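Local structure of R.MvaI (Kocuria varians, 2OA9) at residues A[6-11]-A[189-194]; A[81-86]-A[146-151]; A[89-94]-A[142-147]; A[123-128]-A[150-155]. The protein is a monomeric restriction endonuclease that recognizes its DNA target asymmetrically and, as a PDDEXK-clan enzyme, probably cuts it with the help of bound metal ions. One frame throughout, in Å; residues are numbered along the deposited sequence.

Contact 1. Residues A[6-11]-A[189-194]; sequences EYLNLL and LFTDLT
Leu8 and Leu189 make the closest touch between helix 6-19 and strand 179-192, with Leu8 CD1 lying 3.8 Å from Leu189 CD2. The two side chains pass each other in opposite directions and touch through one methyl each. One turn further along the helix, Leu11 brings its CD2 to 4.0 Å from Leu189 CD2, so a single methyl of the strand residue is shared by two helix leucines. In Leu189 CG stands opposite the backbone N (chi1 -177°), which carries both methyls out from the sheet toward the helix. The Leu11-Leu189 end is the buried one, and Leu11 also rests on Phe54 and Ile57 of a loop.

Toward Thr191 the packing thins and becomes partly exposed. Thr191 offers CG2 to the same Leu8 CD1 at 4.1 Å, the two side chains crossing at about a right angle, while its OG1 has a weak hydrogen bond to Glu244 O. A threonine suits this border, having a methyl for the leucine and a hydroxyl for the neighbouring strand.

Segment 6-11 runs antiparallel to 189-192 (175°), the axes of these segments 11.8 Å apart at closest approach, and lies against strand 179-192 of the mixed sheet that also contains strand 58-61. With methyl groups alone meeting, nothing directional fixes the pairing, and the helix is held here by shape and exclusion of water.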
loop_
_atom_site.group_PDB
_atom_site.type_symbol
_atom_site.label_atom_id
_atom_site.label_comp_id
_atom_site.label_asym_id
_atom_site.label_seq_id
_atom_site.Cartn_x
_atom_site.Cartn_y
_atom_site.Cartn_z
ATOM N N GLU A 6 17.715 -7.491 15.024
ATOM C CA GLU A 6 17.339 -8.580 15.937
ATOM C C GLU A 6 15.943 -9.075 15.628
ATOM O O GLU A 6 15.681 -10.259 15.627
ATOM C CB GLU A 6 17.379 -8.151 17.418
ATOM C CG GLU A 6 18.696 -7.617 17.913
ATOM C CD GLU A 6 18.886 -7.829 19.401
ATOM O OE1 GLU A 6 18.043 -7.347 20.175
ATOM O OE2 GLU A 6 19.871 -8.462 19.795
ATOM N N TYR A 7 15.032 -8.161 15.375
ATOM C CA TYR A 7 13.647 -8.563 15.138
ATOM C C TYR A 7 13.525 -9.377 13.851
ATOM O O TYR A 7 12.891 -10.433 13.813
ATOM C CB TYR A 7 12.733 -7.335 15.071
ATOM C CG TYR A 7 11.278 -7.674 14.920
ATOM C CD1 TYR A 7 10.531 -8.049 16.025
ATOM C CD2 TYR A 7 10.665 -7.620 13.697
ATOM C CE1 TYR A 7 9.194 -8.376 15.916
ATOM C CE2 TYR A 7 9.302 -7.927 13.574
ATOM C CZ TYR A 7 8.589 -8.298 14.697
ATOM O OH TYR A 7 7.247 -8.604 14.584
ATOM N N LEU A 8 14.152 -8.874 12.802
ATOM C CA LEU A 8 14.137 -9.566 11.549
ATOM C C LEU A 8 14.773 -10.938 11.643
ATOM O O LEU A 8 14.308 -11.891 11.013
ATOM C CB LEU A 8 14.844 -8.701 10.493
ATOM C CG LEU A 8 14.771 -9.235 9.069
ATOM C CD1 LEU A 8 13.331 -9.513 8.630
ATOM C CD2 LEU A 8 15.420 -8.277 8.117
ATOM N N ASN A 9 15.857 -11.075 12.406
ATOM C CA ASN A 9 16.461 -12.380 12.590
ATOM C C ASN A 9 15.442 -13.380 13.122
ATOM O O ASN A 9 15.357 -14.507 12.619
ATOM C CB ASN A 9 17.665 -12.274 13.533
ATOM C CG ASN A 9 18.223 -13.662 14.010
ATOM O OD1 ASN A 9 18.795 -14.373 13.237
ATOM N ND2 ASN A 9 18.072 -13.956 15.272
ATOM N N LEU A 10 14.682 -12.965 14.118
ATOM C CA LEU A 10 13.660 -13.835 14.736
ATOM C C LEU A 10 12.487 -14.135 13.794
ATOM O O LEU A 10 12.018 -15.251 13.718
ATOM C CB LEU A 10 13.126 -13.234 16.059
ATOM C CG LEU A 10 14.168 -13.308 17.180
ATOM C CD1 LEU A 10 13.747 -12.483 18.385
ATOM C CD2 LEU A 10 14.458 -14.754 17.592
ATOM N N LEU A 11 12.020 -13.122 13.078
ATOM C CA LEU A 11 10.944 -13.299 12.124
ATOM C C LEU A 11 11.349 -14.245 11.014
ATOM O O LEU A 11 10.579 -15.148 10.669
ATOM C CB LEU A 11 10.459 -11.949 11.612
ATOM C CG LEU A 11 9.410 -12.012 10.480
ATOM C CD1 LEU A 11 8.168 -12.716 11.012
ATOM C CD2 LEU A 11 9.190 -10.613 9.976
ATOM N N LEU A 189 9.264 -12.553 1.796
ATOM C CA LEU A 189 9.104 -11.593 2.894
ATOM C C LEU A 189 9.563 -10.220 2.410
ATOM O O LEU A 189 10.736 -9.982 2.174
ATOM C CB LEU A 189 9.947 -12.014 4.119
ATOM C CG LEU A 189 9.778 -11.106 5.334
ATOM C CD1 LEU A 189 8.415 -11.141 5.938
ATOM C CD2 LEU A 189 10.872 -11.446 6.415
ATOM N N PHE A 190 8.584 -9.335 2.268
ATOM C CA PHE A 190 8.796 -7.934 1.917
ATOM C C PHE A 190 9.256 -7.259 3.194
ATOM O O PHE A 190 8.565 -7.332 4.227
ATOM C CB PHE A 190 7.459 -7.327 1.454
ATOM C CG PHE A 190 7.423 -5.816 1.503
ATOM C CD1 PHE A 190 7.969 -5.072 0.476
ATOM C CD2 PHE A 190 6.864 -5.149 2.566
ATOM C CE1 PHE A 190 7.931 -3.683 0.509
ATOM C CE2 PHE A 190 6.819 -3.775 2.593
ATOM C CZ PHE A 190 7.332 -3.047 1.552
ATOM N N THR A 191 10.368 -6.533 3.125
ATOM C CA THR A 191 10.960 -5.876 4.313
ATOM C C THR A 191 11.166 -4.367 4.204
ATOM O O THR A 191 11.460 -3.705 5.209
ATOM C CB THR A 191 12.318 -6.521 4.702
ATOM O OG1 THR A 191 13.271 -6.371 3.644
ATOM C CG2 THR A 191 12.236 -8.018 4.950
ATOM N N ASP A 192 11.071 -3.795 3.018
ATOM C CA ASP A 192 11.353 -2.364 2.840
ATOM C C ASP A 192 10.933 -1.896 1.478
ATOM O O ASP A 192 10.871 -2.672 0.518
ATOM C CB ASP A 192 12.823 -2.021 3.067
ATOM C CG ASP A 192 13.049 -0.517 3.261
ATOM O OD1 ASP A 192 12.194 0.156 3.905
ATOM O OD2 ASP A 192 14.050 0.062 2.763
ATOM N N LEU A 193 10.598 -0.613 1.417
ATOM C CA LEU A 193 10.388 0.102 0.154
ATOM C C LEU A 193 10.955 1.495 0.301
ATOM O O LEU A 193 10.568 2.200 1.227
ATOM C CB LEU A 193 8.898 0.200 -0.185
ATOM C CG LEU A 193 8.490 0.991 -1.435
ATOM C CD1 LEU A 193 8.850 0.203 -2.624
ATOM C CD2 LEU A 193 6.971 1.247 -1.396
ATOM N N THR A 194 11.845 1.887 -0.613
ATOM C CA THR A 194 12.456 3.211 -0.570
ATOM C C THR A 194 11.563 4.254 -1.225
ATOM O O THR A 194 10.703 3.940 -2.050
ATOM C CB THR A 194 13.792 3.258 -1.301
ATOM O OG1 THR A 194 13.590 2.942 -2.674
ATOM C CG2 THR A 194 14.806 2.202 -0.782
#

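Contact 2. Residues A[81-86]-A[146-151]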
loop_
_atom_site.group_PDB
_atom_site.type_symbol
_atom_site.label_atom_id
_atom_site.label_comp_id
_atom_site.label_asym_id
_atom_site.label_seq_id
_atom_site.Cartn_x
_atom_site.Cartn_y
_atom_site.Cartn_z
ATOM N N ARG A 81 -0.355 24.746 1.939
ATOM C CA ARG A 81 -1.255 24.512 3.066
ATOM C C ARG A 81 -2.700 24.502 2.560
ATOM O O ARG A 81 -3.079 25.277 1.673
ATOM C CB ARG A 81 -1.047 25.587 4.143
ATOM N N GLY A 82 -3.494 23.590 3.097
ATOM C CA GLY A 82 -4.892 23.516 2.689
ATOM C C GLY A 82 -5.065 23.058 1.248
ATOM O O GLY A 82 -6.103 23.340 0.623
ATOM N N ALA A 83 -4.060 22.357 0.710
ATOM C CA ALA A 83 -4.141 21.844 -0.648
ATOM C C ALA A 83 -5.414 21.021 -0.914
ATOM O O ALA A 83 -6.015 21.179 -1.964
ATOM C CB ALA A 83 -2.957 21.010 -0.961
ATOM N N ASN A 84 -5.805 20.139 0.012
ATOM C CA ASN A 84 -6.923 19.235 -0.302
ATOM C C ASN A 84 -8.247 19.984 -0.414
ATOM O O ASN A 84 -9.067 19.710 -1.298
ATOM C CB ASN A 84 -6.888 17.942 0.578
ATOM C CG ASN A 84 -5.885 16.848 0.004
ATOM O OD1 ASN A 84 -5.268 17.009 -1.071
ATOM N ND2 ASN A 84 -5.740 15.746 0.723
ATOM N N THR A 85 -8.422 21.036 0.378
ATOM C CA THR A 85 -9.551 21.936 0.253
ATOM C C THR A 85 -9.568 22.700 -1.065
ATOM O O THR A 85 -10.591 22.819 -1.716
ATOM C CB THR A 85 -9.601 22.910 1.427
ATOM O OG1 THR A 85 -9.672 22.156 2.662
ATOM C CG2 THR A 85 -10.823 23.830 1.356
ATOM N N MET A 86 -8.401 23.213 -1.490
ATOM C CA MET A 86 -8.349 23.860 -2.805
ATOM C C MET A 86 -8.725 22.904 -3.915
ATOM O O MET A 86 -9.456 23.241 -4.839
ATOM C CB MET A 86 -6.976 24.455 -3.087
ATOM C CG MET A 86 -6.876 25.207 -4.402
ATOM S SD MET A 86 -6.467 24.149 -5.848
ATOM C CE MET A 86 -4.825 23.759 -5.402
ATOM N N ASN A 146 0.567 22.885 -11.411
ATOM C CA ASN A 146 1.387 21.800 -10.875
ATOM C C ASN A 146 1.965 22.193 -9.503
ATOM O O ASN A 146 3.025 21.707 -9.084
ATOM C CB ASN A 146 2.466 21.365 -11.872
ATOM C CG ASN A 146 3.484 22.410 -12.103
ATOM O OD1 ASN A 146 3.335 23.573 -11.711
ATOM N ND2 ASN A 146 4.557 21.998 -12.780
ATOM N N SER A 147 1.249 23.040 -8.790
ATOM C CA SER A 147 1.682 23.558 -7.493
ATOM C C SER A 147 1.554 22.626 -6.319
ATOM O O SER A 147 2.305 22.786 -5.323
ATOM C CB SER A 147 0.969 24.878 -7.191
ATOM O OG SER A 147 -0.407 24.673 -6.907
ATOM N N VAL A 148 0.644 21.671 -6.396
ATOM C CA VAL A 148 0.368 20.772 -5.298
ATOM C C VAL A 148 1.407 19.655 -5.303
ATOM O O VAL A 148 1.667 19.043 -6.352
ATOM C CB VAL A 148 -1.091 20.211 -5.385
ATOM C CG1 VAL A 148 -1.285 19.180 -4.332
ATOM C CG2 VAL A 148 -2.138 21.344 -5.247
ATOM N N TYR A 149 2.036 19.407 -4.150
ATOM C CA TYR A 149 3.094 18.395 -4.099
ATOM C C TYR A 149 3.246 17.774 -2.752
ATOM O O TYR A 149 2.787 18.316 -1.754
ATOM C CB TYR A 149 4.460 18.941 -4.596
ATOM C CG TYR A 149 5.172 19.955 -3.704
ATOM C CD1 TYR A 149 5.779 19.575 -2.522
ATOM C CD2 TYR A 149 5.300 21.267 -4.112
ATOM C CE1 TYR A 149 6.478 20.492 -1.744
ATOM C CE2 TYR A 149 5.989 22.199 -3.346
ATOM C CZ TYR A 149 6.568 21.807 -2.165
ATOM O OH TYR A 149 7.194 22.785 -1.424
ATOM N N TRP A 150 3.905 16.633 -2.755
ATOM C CA TRP A 150 4.345 15.902 -1.563
ATOM C C TRP A 150 5.841 15.926 -1.581
ATOM O O TRP A 150 6.445 15.536 -2.578
ATOM C CB TRP A 150 3.901 14.415 -1.607
ATOM C CG TRP A 150 2.440 14.156 -1.550
ATOM C CD1 TRP A 150 1.716 13.808 -0.448
ATOM C CD2 TRP A 150 1.511 14.207 -2.634
ATOM N NE1 TRP A 150 0.399 13.615 -0.775
ATOM C CE2 TRP A 150 0.232 13.888 -2.112
ATOM C CE3 TRP A 150 1.612 14.521 -3.994
ATOM C CZ2 TRP A 150 -0.905 13.872 -2.912
ATOM C CZ3 TRP A 150 0.495 14.492 -4.778
ATOM C CH2 TRP A 150 -0.760 14.164 -4.239
ATOM N N SER A 151 6.488 16.374 -0.520
ATOM C CA SER A 151 7.935 16.276 -0.494
ATOM C C SER A 151 8.433 14.849 -0.364
ATOM O O SER A 151 7.760 14.001 0.240
ATOM C CB SER A 151 8.493 17.090 0.693
ATOM O OG SER A 151 8.040 16.561 1.927
#
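Helix 83-91 begins directly over strand 143-151, an outermost strand of the three-stranded antiparallel sheet, and its first turn packs on the strand through one valine. Val148 divides its two methyls between two helix residues. CG1 meets Ala83 CB at 4.2 Å, and CG2 meets Met86 CE at 3.6 Å. The branched residue thus fits between positions three apart, which lie on the same side of the helix. Val148 CG1 is opposite the backbone N (chi1 174°) and CG2 opposite the carbonyl carbon, and this fork spreads the methyls across the helix surface.

The helix starts at Gly82, the N-cap residue, whose carbonyl O accepts from Met86 N at 3.1 Å. Gly82 has a positive phi of 68°, a backbone shape that favours glycine. Ala83 follows at once, and its small side chain lets the first turn sit close, the CA atoms of Ala83 and Val148 being 6.6 Å apart. Met86 bridges a wider gap: its flexible chain is bent at chi2 and chi3 and passes Val148 in the opposite direction, laying the terminal methyl on the valine.

On the strand, Val148 pairs through its backbone with Leu134 of strand 131-138, while its side chain also touches Pro77. Asn84, on another side of the helix turn, gives its ND2 to Asp227 OD2, and Thr85 OG1 is hydrogen-bonded to Thr225 OG1, tying the helix to strand 225-235.

Contact 3. Residues A[89-94]-A[142-147]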
loop_
_atom_site.group_PDB
_atom_site.type_symbol
_atom_site.label_atom_id
_atom_site.label_comp_id
_atom_site.label_asym_id
_atom_site.label_seq_id
_atom_site.Cartn_x
_atom_site.Cartn_y
_atom_site.Cartn_z
ATOM N N ASN A 89 -12.567 22.142 -4.010
ATOM C CA ASN A 89 -13.407 23.282 -4.344
ATOM C C ASN A 89 -13.135 23.737 -5.786
ATOM O O ASN A 89 -14.067 24.028 -6.529
ATOM C CB ASN A 89 -13.208 24.424 -3.396
ATOM C CG ASN A 89 -14.050 24.266 -2.142
ATOM O OD1 ASN A 89 -15.020 23.557 -2.193
ATOM N ND2 ASN A 89 -13.650 24.862 -1.047
ATOM N N ARG A 90 -11.875 23.768 -6.197
ATOM C CA ARG A 90 -11.526 24.276 -7.522
ATOM C C ARG A 90 -11.794 23.240 -8.609
ATOM O O ARG A 90 -12.417 23.550 -9.617
ATOM C CB ARG A 90 -10.079 24.759 -7.582
ATOM C CG ARG A 90 -9.730 25.406 -8.900
ATOM C CD ARG A 90 -8.307 25.824 -9.016
ATOM N NE ARG A 90 -7.936 26.880 -8.084
ATOM C CZ ARG A 90 -6.674 27.272 -7.915
ATOM N NH1 ARG A 90 -5.685 26.689 -8.579
ATOM N NH2 ARG A 90 -6.389 28.226 -7.038
ATOM N N TYR A 91 -11.330 22.008 -8.415
ATOM C CA TYR A 91 -11.324 20.995 -9.479
ATOM C C TYR A 91 -12.357 19.889 -9.297
ATOM O O TYR A 91 -12.548 19.087 -10.200
ATOM C CB TYR A 91 -9.936 20.364 -9.653
ATOM C CG TYR A 91 -8.816 21.360 -9.835
ATOM C CD1 TYR A 91 -7.698 21.330 -8.983
ATOM C CD2 TYR A 91 -8.831 22.316 -10.834
ATOM C CE1 TYR A 91 -6.667 22.261 -9.112
ATOM C CE2 TYR A 91 -7.802 23.215 -10.982
ATOM C CZ TYR A 91 -6.703 23.211 -10.104
ATOM O OH TYR A 91 -5.695 24.120 -10.230
ATOM N N GLY A 92 -13.049 19.858 -8.170
ATOM C CA GLY A 92 -13.983 18.779 -7.866
ATOM C C GLY A 92 -15.362 18.997 -8.466
ATOM O O GLY A 92 -15.571 19.890 -9.277
ATOM N N LYS A 93 -16.325 18.203 -8.016
ATOM C CA LYS A 93 -17.686 18.255 -8.550
ATOM C C LYS A 93 -18.653 18.324 -7.391
ATOM O O LYS A 93 -18.308 17.981 -6.266
ATOM C CB LYS A 93 -17.987 17.052 -9.415
ATOM C CG LYS A 93 -18.010 15.723 -8.685
ATOM C CD LYS A 93 -18.513 14.535 -9.566
ATOM C CE LYS A 93 -18.096 13.192 -8.993
ATOM N NZ LYS A 93 -18.479 12.040 -9.871
ATOM N N LYS A 94 -19.874 18.769 -7.652
ATOM C CA LYS A 94 -20.874 18.873 -6.607
ATOM C C LYS A 94 -21.419 17.480 -6.249
ATOM O O LYS A 94 -21.657 16.643 -7.120
ATOM C CB LYS A 94 -22.011 19.811 -7.044
ATOM C CG LYS A 94 -21.700 21.291 -6.928
ATOM C CD LYS A 94 -22.906 22.144 -7.373
ATOM N N ILE A 142 -4.577 21.929 -21.538
ATOM C CA ILE A 142 -3.716 22.934 -20.936
ATOM C C ILE A 142 -3.380 22.456 -19.520
ATOM O O ILE A 142 -4.291 22.243 -18.732
ATOM C CB ILE A 142 -4.402 24.317 -20.855
ATOM C CG1 ILE A 142 -4.842 24.816 -22.240
ATOM C CG2 ILE A 142 -3.451 25.332 -20.182
ATOM C CD1 ILE A 142 -3.683 25.258 -23.096
ATOM N N MET A 143 -2.096 22.350 -19.189
ATOM C CA MET A 143 -1.652 22.074 -17.806
ATOM C C MET A 143 -1.708 23.382 -17.029
ATOM O O MET A 143 -0.855 24.256 -17.187
ATOM C CB MET A 143 -0.230 21.506 -17.806
ATOM C CG MET A 143 0.045 20.284 -17.016
ATOM S SD MET A 143 1.479 20.385 -15.957
ATOM C CE MET A 143 0.640 21.384 -14.740
ATOM N N ILE A 144 -2.729 23.511 -16.206
ATOM C CA ILE A 144 -3.074 24.794 -15.584
ATOM C C ILE A 144 -2.423 24.934 -14.220
ATOM O O ILE A 144 -2.395 26.039 -13.665
ATOM C CB ILE A 144 -4.615 25.077 -15.559
ATOM C CG1 ILE A 144 -5.356 23.936 -14.873
ATOM C CG2 ILE A 144 -5.170 25.326 -16.991
ATOM C CD1 ILE A 144 -6.801 24.170 -14.612
ATOM N N ASP A 145 -1.925 23.839 -13.652
ATOM C CA ASP A 145 -1.454 23.885 -12.260
ATOM C C ASP A 145 -0.619 22.674 -11.964
ATOM O O ASP A 145 -1.095 21.558 -12.170
ATOM C CB ASP A 145 -2.696 23.897 -11.358
ATOM C CG ASP A 145 -2.410 24.076 -9.867
ATOM O OD1 ASP A 145 -1.298 24.447 -9.470
ATOM O OD2 ASP A 145 -3.332 23.952 -9.021
ATOM N N ASN A 146 0.567 22.885 -11.411
ATOM C CA ASN A 146 1.387 21.800 -10.875
ATOM C C ASN A 146 1.965 22.193 -9.503
ATOM O O ASN A 146 3.025 21.707 -9.084
ATOM C CB ASN A 146 2.466 21.365 -11.872
ATOM C CG ASN A 146 3.484 22.410 -12.103
ATOM O OD1 ASN A 146 3.335 23.573 -11.711
ATOM N ND2 ASN A 146 4.557 21.998 -12.780
ATOM N N SER A 147 1.249 23.040 -8.790
ATOM C CA SER A 147 1.682 23.558 -7.493
ATOM C C SER A 147 1.554 22.626 -6.319
ATOM O O SER A 147 2.305 22.786 -5.323
ATOM C CB SER A 147 0.969 24.878 -7.191
ATOM O OG SER A 147 -0.407 24.673 -6.907
#
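Tyr91 OH takes part in two hydrogen bonds: it donates to Asp145 OD2 at 2.7 Å and accepts from Arg90 NH1 at 3.1 Å. The carboxylate oxygen lies at the edge of the phenol ring, in its plane, and the hydroxyl reaches it on the anti side, 21° out of the carboxylate plane. Arg90 NH1 comes to the hydroxyl nearly within its own guanidinium plane, and from there makes a long salt bridge to Asp145 OD2 at 3.6 Å. The bend at chi3 turns the guanidinium back toward the phenol, while Arg90 CG lies over one face of the Tyr91 ring, toward its rim.

The other carboxylate oxygen belongs to the strand. Asp145 OD1 accepts from Ser147 N at 3.0 Å, which closes an Asx turn, and also from Ser147 OG at 2.7 Å, through its syn lone pair. Just here strand 143-151 carries a classic beta bulge, in which Ile144 and Asp145 both face Val136 of strand 131-138. An alanine in place of Asp145 would probably leave the Tyr91 hydroxyl without its acceptor and free Ser147 to turn, with the Asx turn lost.

Beside this polar cluster, Ile144 adds an apolar touch, its CD1 3.9 Å from Tyr91 CE2. Tyrosine suits the end of helix 83-91 because its hydroxyl reaches the carboxylate while its buried ring packs on Val136 and Phe121 and meets Tyr119 edge-to-face.

Contact 4. Residues A[123-128]-A[150-155]. With CD (cadmium ion), chain G.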
loop_
_atom_site.group_PDB
_atom_site.type_symbol
_atom_site.label_atom_id
_atom_site.label_comp_id
_atom_site.label_asym_id
_atom_site.label_seq_id
_atom_site.Cartn_x
_atom_site.Cartn_y
_atom_site.Cartn_z
ATOM N N ILE A 123 0.391 12.451 -12.084
ATOM C CA ILE A 123 1.502 12.682 -11.150
ATOM C C ILE A 123 2.805 12.808 -11.946
ATOM O O ILE A 123 3.043 12.095 -12.921
ATOM C CB ILE A 123 1.629 11.540 -10.132
ATOM C CG1 ILE A 123 0.293 11.294 -9.388
ATOM C CG2 ILE A 123 2.795 11.802 -9.143
ATOM C CD1 ILE A 123 -0.113 12.420 -8.489
ATOM N N ASP A 124 3.614 13.788 -11.600
ATOM C CA ASP A 124 4.952 13.926 -12.169
ATOM C C ASP A 124 5.977 14.006 -11.040
ATOM O O ASP A 124 5.801 14.726 -10.056
ATOM C CB ASP A 124 5.084 15.117 -13.170
ATOM C CG ASP A 124 6.328 15.054 -13.977
ATOM O OD1 ASP A 124 6.493 14.089 -14.776
ATOM O OD2 ASP A 124 7.248 15.897 -13.851
ATOM N N ILE A 125 7.081 13.290 -11.194
ATOM C CA ILE A 125 8.139 13.335 -10.204
ATOM C C ILE A 125 9.129 14.438 -10.562
ATOM O O ILE A 125 9.786 14.394 -11.582
ATOM C CB ILE A 125 8.867 11.962 -10.042
ATOM C CG1 ILE A 125 7.911 10.777 -9.956
ATOM C CG2 ILE A 125 9.762 12.016 -8.807
ATOM C CD1 ILE A 125 6.941 10.737 -8.744
ATOM N N ASP A 126 9.239 15.431 -9.687
ATOM C CA ASP A 126 10.210 16.506 -9.826
ATOM C C ASP A 126 11.459 16.067 -9.060
ATOM O O ASP A 126 11.661 16.473 -7.939
ATOM C CB ASP A 126 9.594 17.788 -9.260
ATOM C CG ASP A 126 10.410 19.002 -9.501
ATOM O OD1 ASP A 126 11.628 18.875 -9.878
ATOM O OD2 ASP A 126 9.895 20.118 -9.312
ATOM N N TRP A 127 12.284 15.255 -9.700
ATOM C CA TRP A 127 13.416 14.626 -9.015
ATOM C C TRP A 127 14.421 15.651 -8.462
ATOM O O TRP A 127 14.983 15.464 -7.380
ATOM C CB TRP A 127 14.137 13.641 -9.956
ATOM C CG TRP A 127 13.347 12.398 -10.300
ATOM C CD1 TRP A 127 12.609 12.169 -11.443
ATOM C CD2 TRP A 127 13.224 11.203 -9.508
ATOM N NE1 TRP A 127 12.030 10.927 -11.378
ATOM C CE2 TRP A 127 12.407 10.306 -10.217
ATOM C CE3 TRP A 127 13.746 10.788 -8.275
ATOM C CZ2 TRP A 127 12.053 9.059 -9.709
ATOM C CZ3 TRP A 127 13.403 9.540 -7.797
ATOM C CH2 TRP A 127 12.589 8.699 -8.512
ATOM N N GLU A 128 14.647 16.727 -9.205
ATOM C CA GLU A 128 15.632 17.734 -8.798
ATOM C C GLU A 128 15.196 18.500 -7.558
ATOM O O GLU A 128 16.003 18.819 -6.703
ATOM C CB GLU A 128 15.926 18.708 -9.935
ATOM C CG GLU A 128 16.996 19.760 -9.610
ATOM C CD GLU A 128 18.392 19.197 -9.355
ATOM O OE1 GLU A 128 18.670 18.021 -9.717
ATOM O OE2 GLU A 128 19.239 19.952 -8.808
ATOM N N TRP A 150 3.905 16.633 -2.755
ATOM C CA TRP A 150 4.345 15.902 -1.563
ATOM C C TRP A 150 5.841 15.926 -1.581
ATOM O O TRP A 150 6.445 15.536 -2.578
ATOM C CB TRP A 150 3.901 14.415 -1.607
ATOM C CG TRP A 150 2.440 14.156 -1.550
ATOM C CD1 TRP A 150 1.716 13.808 -0.448
ATOM C CD2 TRP A 150 1.511 14.207 -2.634
ATOM N NE1 TRP A 150 0.399 13.615 -0.775
ATOM C CE2 TRP A 150 0.232 13.888 -2.112
ATOM C CE3 TRP A 150 1.612 14.521 -3.994
ATOM C CZ2 TRP A 150 -0.905 13.872 -2.912
ATOM C CZ3 TRP A 150 0.495 14.492 -4.778
ATOM C CH2 TRP A 150 -0.760 14.164 -4.239
ATOM N N SER A 151 6.488 16.374 -0.520
ATOM C CA SER A 151 7.935 16.276 -0.494
ATOM C C SER A 151 8.433 14.849 -0.364
ATOM O O SER A 151 7.760 14.001 0.240
ATOM C CB SER A 151 8.493 17.090 0.693
ATOM O OG SER A 151 8.040 16.561 1.927
ATOM N N PHE A 152 9.615 14.565 -0.894
ATOM C CA PHE A 152 10.197 13.242 -0.710
ATOM C C PHE A 152 10.362 12.935 0.785
ATOM O O PHE A 152 10.160 11.809 1.196
ATOM C CB PHE A 152 11.586 13.123 -1.363
ATOM C CG PHE A 152 11.600 12.838 -2.867
ATOM C CD1 PHE A 152 12.757 12.360 -3.473
ATOM C CD2 PHE A 152 10.495 13.053 -3.658
ATOM C CE1 PHE A 152 12.801 12.111 -4.833
ATOM C CE2 PHE A 152 10.543 12.835 -5.011
ATOM C CZ PHE A 152 11.682 12.350 -5.608
ATOM N N ASP A 153 10.739 13.926 1.593
ATOM C CA ASP A 153 10.959 13.673 3.019
ATOM C C ASP A 153 9.675 13.261 3.725
ATOM O O ASP A 153 9.701 12.399 4.597
ATOM C CB ASP A 153 11.583 14.912 3.697
ATOM C CG ASP A 153 13.043 15.091 3.323
ATOM O OD1 ASP A 153 13.639 16.125 3.693
ATOM O OD2 ASP A 153 13.671 14.242 2.648
ATOM N N SER A 154 8.552 13.850 3.335
ATOM C CA SER A 154 7.274 13.493 3.923
ATOM C C SER A 154 6.926 12.051 3.592
ATOM O O SER A 154 6.395 11.335 4.430
ATOM C CB SER A 154 6.158 14.443 3.501
ATOM O OG SER A 154 5.699 14.249 2.166
ATOM N N LEU A 155 7.200 11.659 2.357
ATOM C CA LEU A 155 6.877 10.314 1.906
ATOM C C LEU A 155 7.788 9.318 2.572
ATOM O O LEU A 155 7.350 8.254 2.971
ATOM C CB LEU A 155 6.973 10.212 0.375
ATOM C CG LEU A 155 5.976 11.108 -0.363
ATOM C CD1 LEU A 155 6.271 10.986 -1.844
ATOM C CD2 LEU A 155 4.521 10.813 -0.047
HETATM CD CD CD G . 8.443 14.698 -15.810
HETATM O O HOH W 1 9.725 13.923 -14.151
#
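The outer rim of the Phe152 ring is the bump of this contact, pushed into the angle between Ile125 and Trp127. Phe152 CZ sits 3.7 Å from Ile125 CG2 and the same 3.7 Å from Trp127 CE3, and both partners lie near the plane of the phenyl ring. Against the indole this makes an offset edge-to-face pair, the edge of Phe152 toward the face of Trp127, with ring planes at 87° and centroids 5.6 Å apart. The hollow is built where the strand gives way to the loop, between Ile125 and Trp127, for Ile125 CG2 also lies over the centre of a Trp127 face, 3.4 Å above its plane. Ile125 CG2 points there because it stands opposite the backbone N, while CG1 stands opposite the carbonyl carbon. A serine in place of Phe152 would probably open a gap against Ile125 and leave the Trp127 ring freer to shift.

A looser touch lies earlier along both segments, where Ile123 CD1 approaches Trp150 CZ3 at 4.3 Å. Asp124, between the two isoleucines, binds a cadmium ion through OD1 at 2.3 Å and OD2; a water on the metal donates to Ile125 O. Asp124 and Ile125 bind calcium in another structure of this protein.

Phe152 opens helix 152-162, whose N-cap is Ser151, its OG accepting from Ser154 N. Cys199 of helix 195-204 touches both Trp127 and Phe152, and Trp127 NE1 is hydrogen-bonded to Glu203 OE2 of that helix, while Trp150 NE1 reaches Lys75 O.

Contacts 2, 3 and 4 all use strand 143-151 and lie on the same side of the chain's centre. Contacts 2 and 3, their centres 11 Å apart, pack the first and last turns of helix 83-91 against this strand and touch directly, Met86 SD lying 3.8 Å from Tyr91 CE1. Contact 4, centred about 12 Å from contact 2, takes over where the strand passes into helix 152-162, and contains the cadmium-bearing Asp124. Contact 1 stands apart, its centre about 40 Å from that of contact 3, and its segments close a loop enclosing the other three. There, the side chain of Leu189 is about 7 Å from that of Ile59 and about 9 Å from that of Glu58, both calcium-binding in another structure.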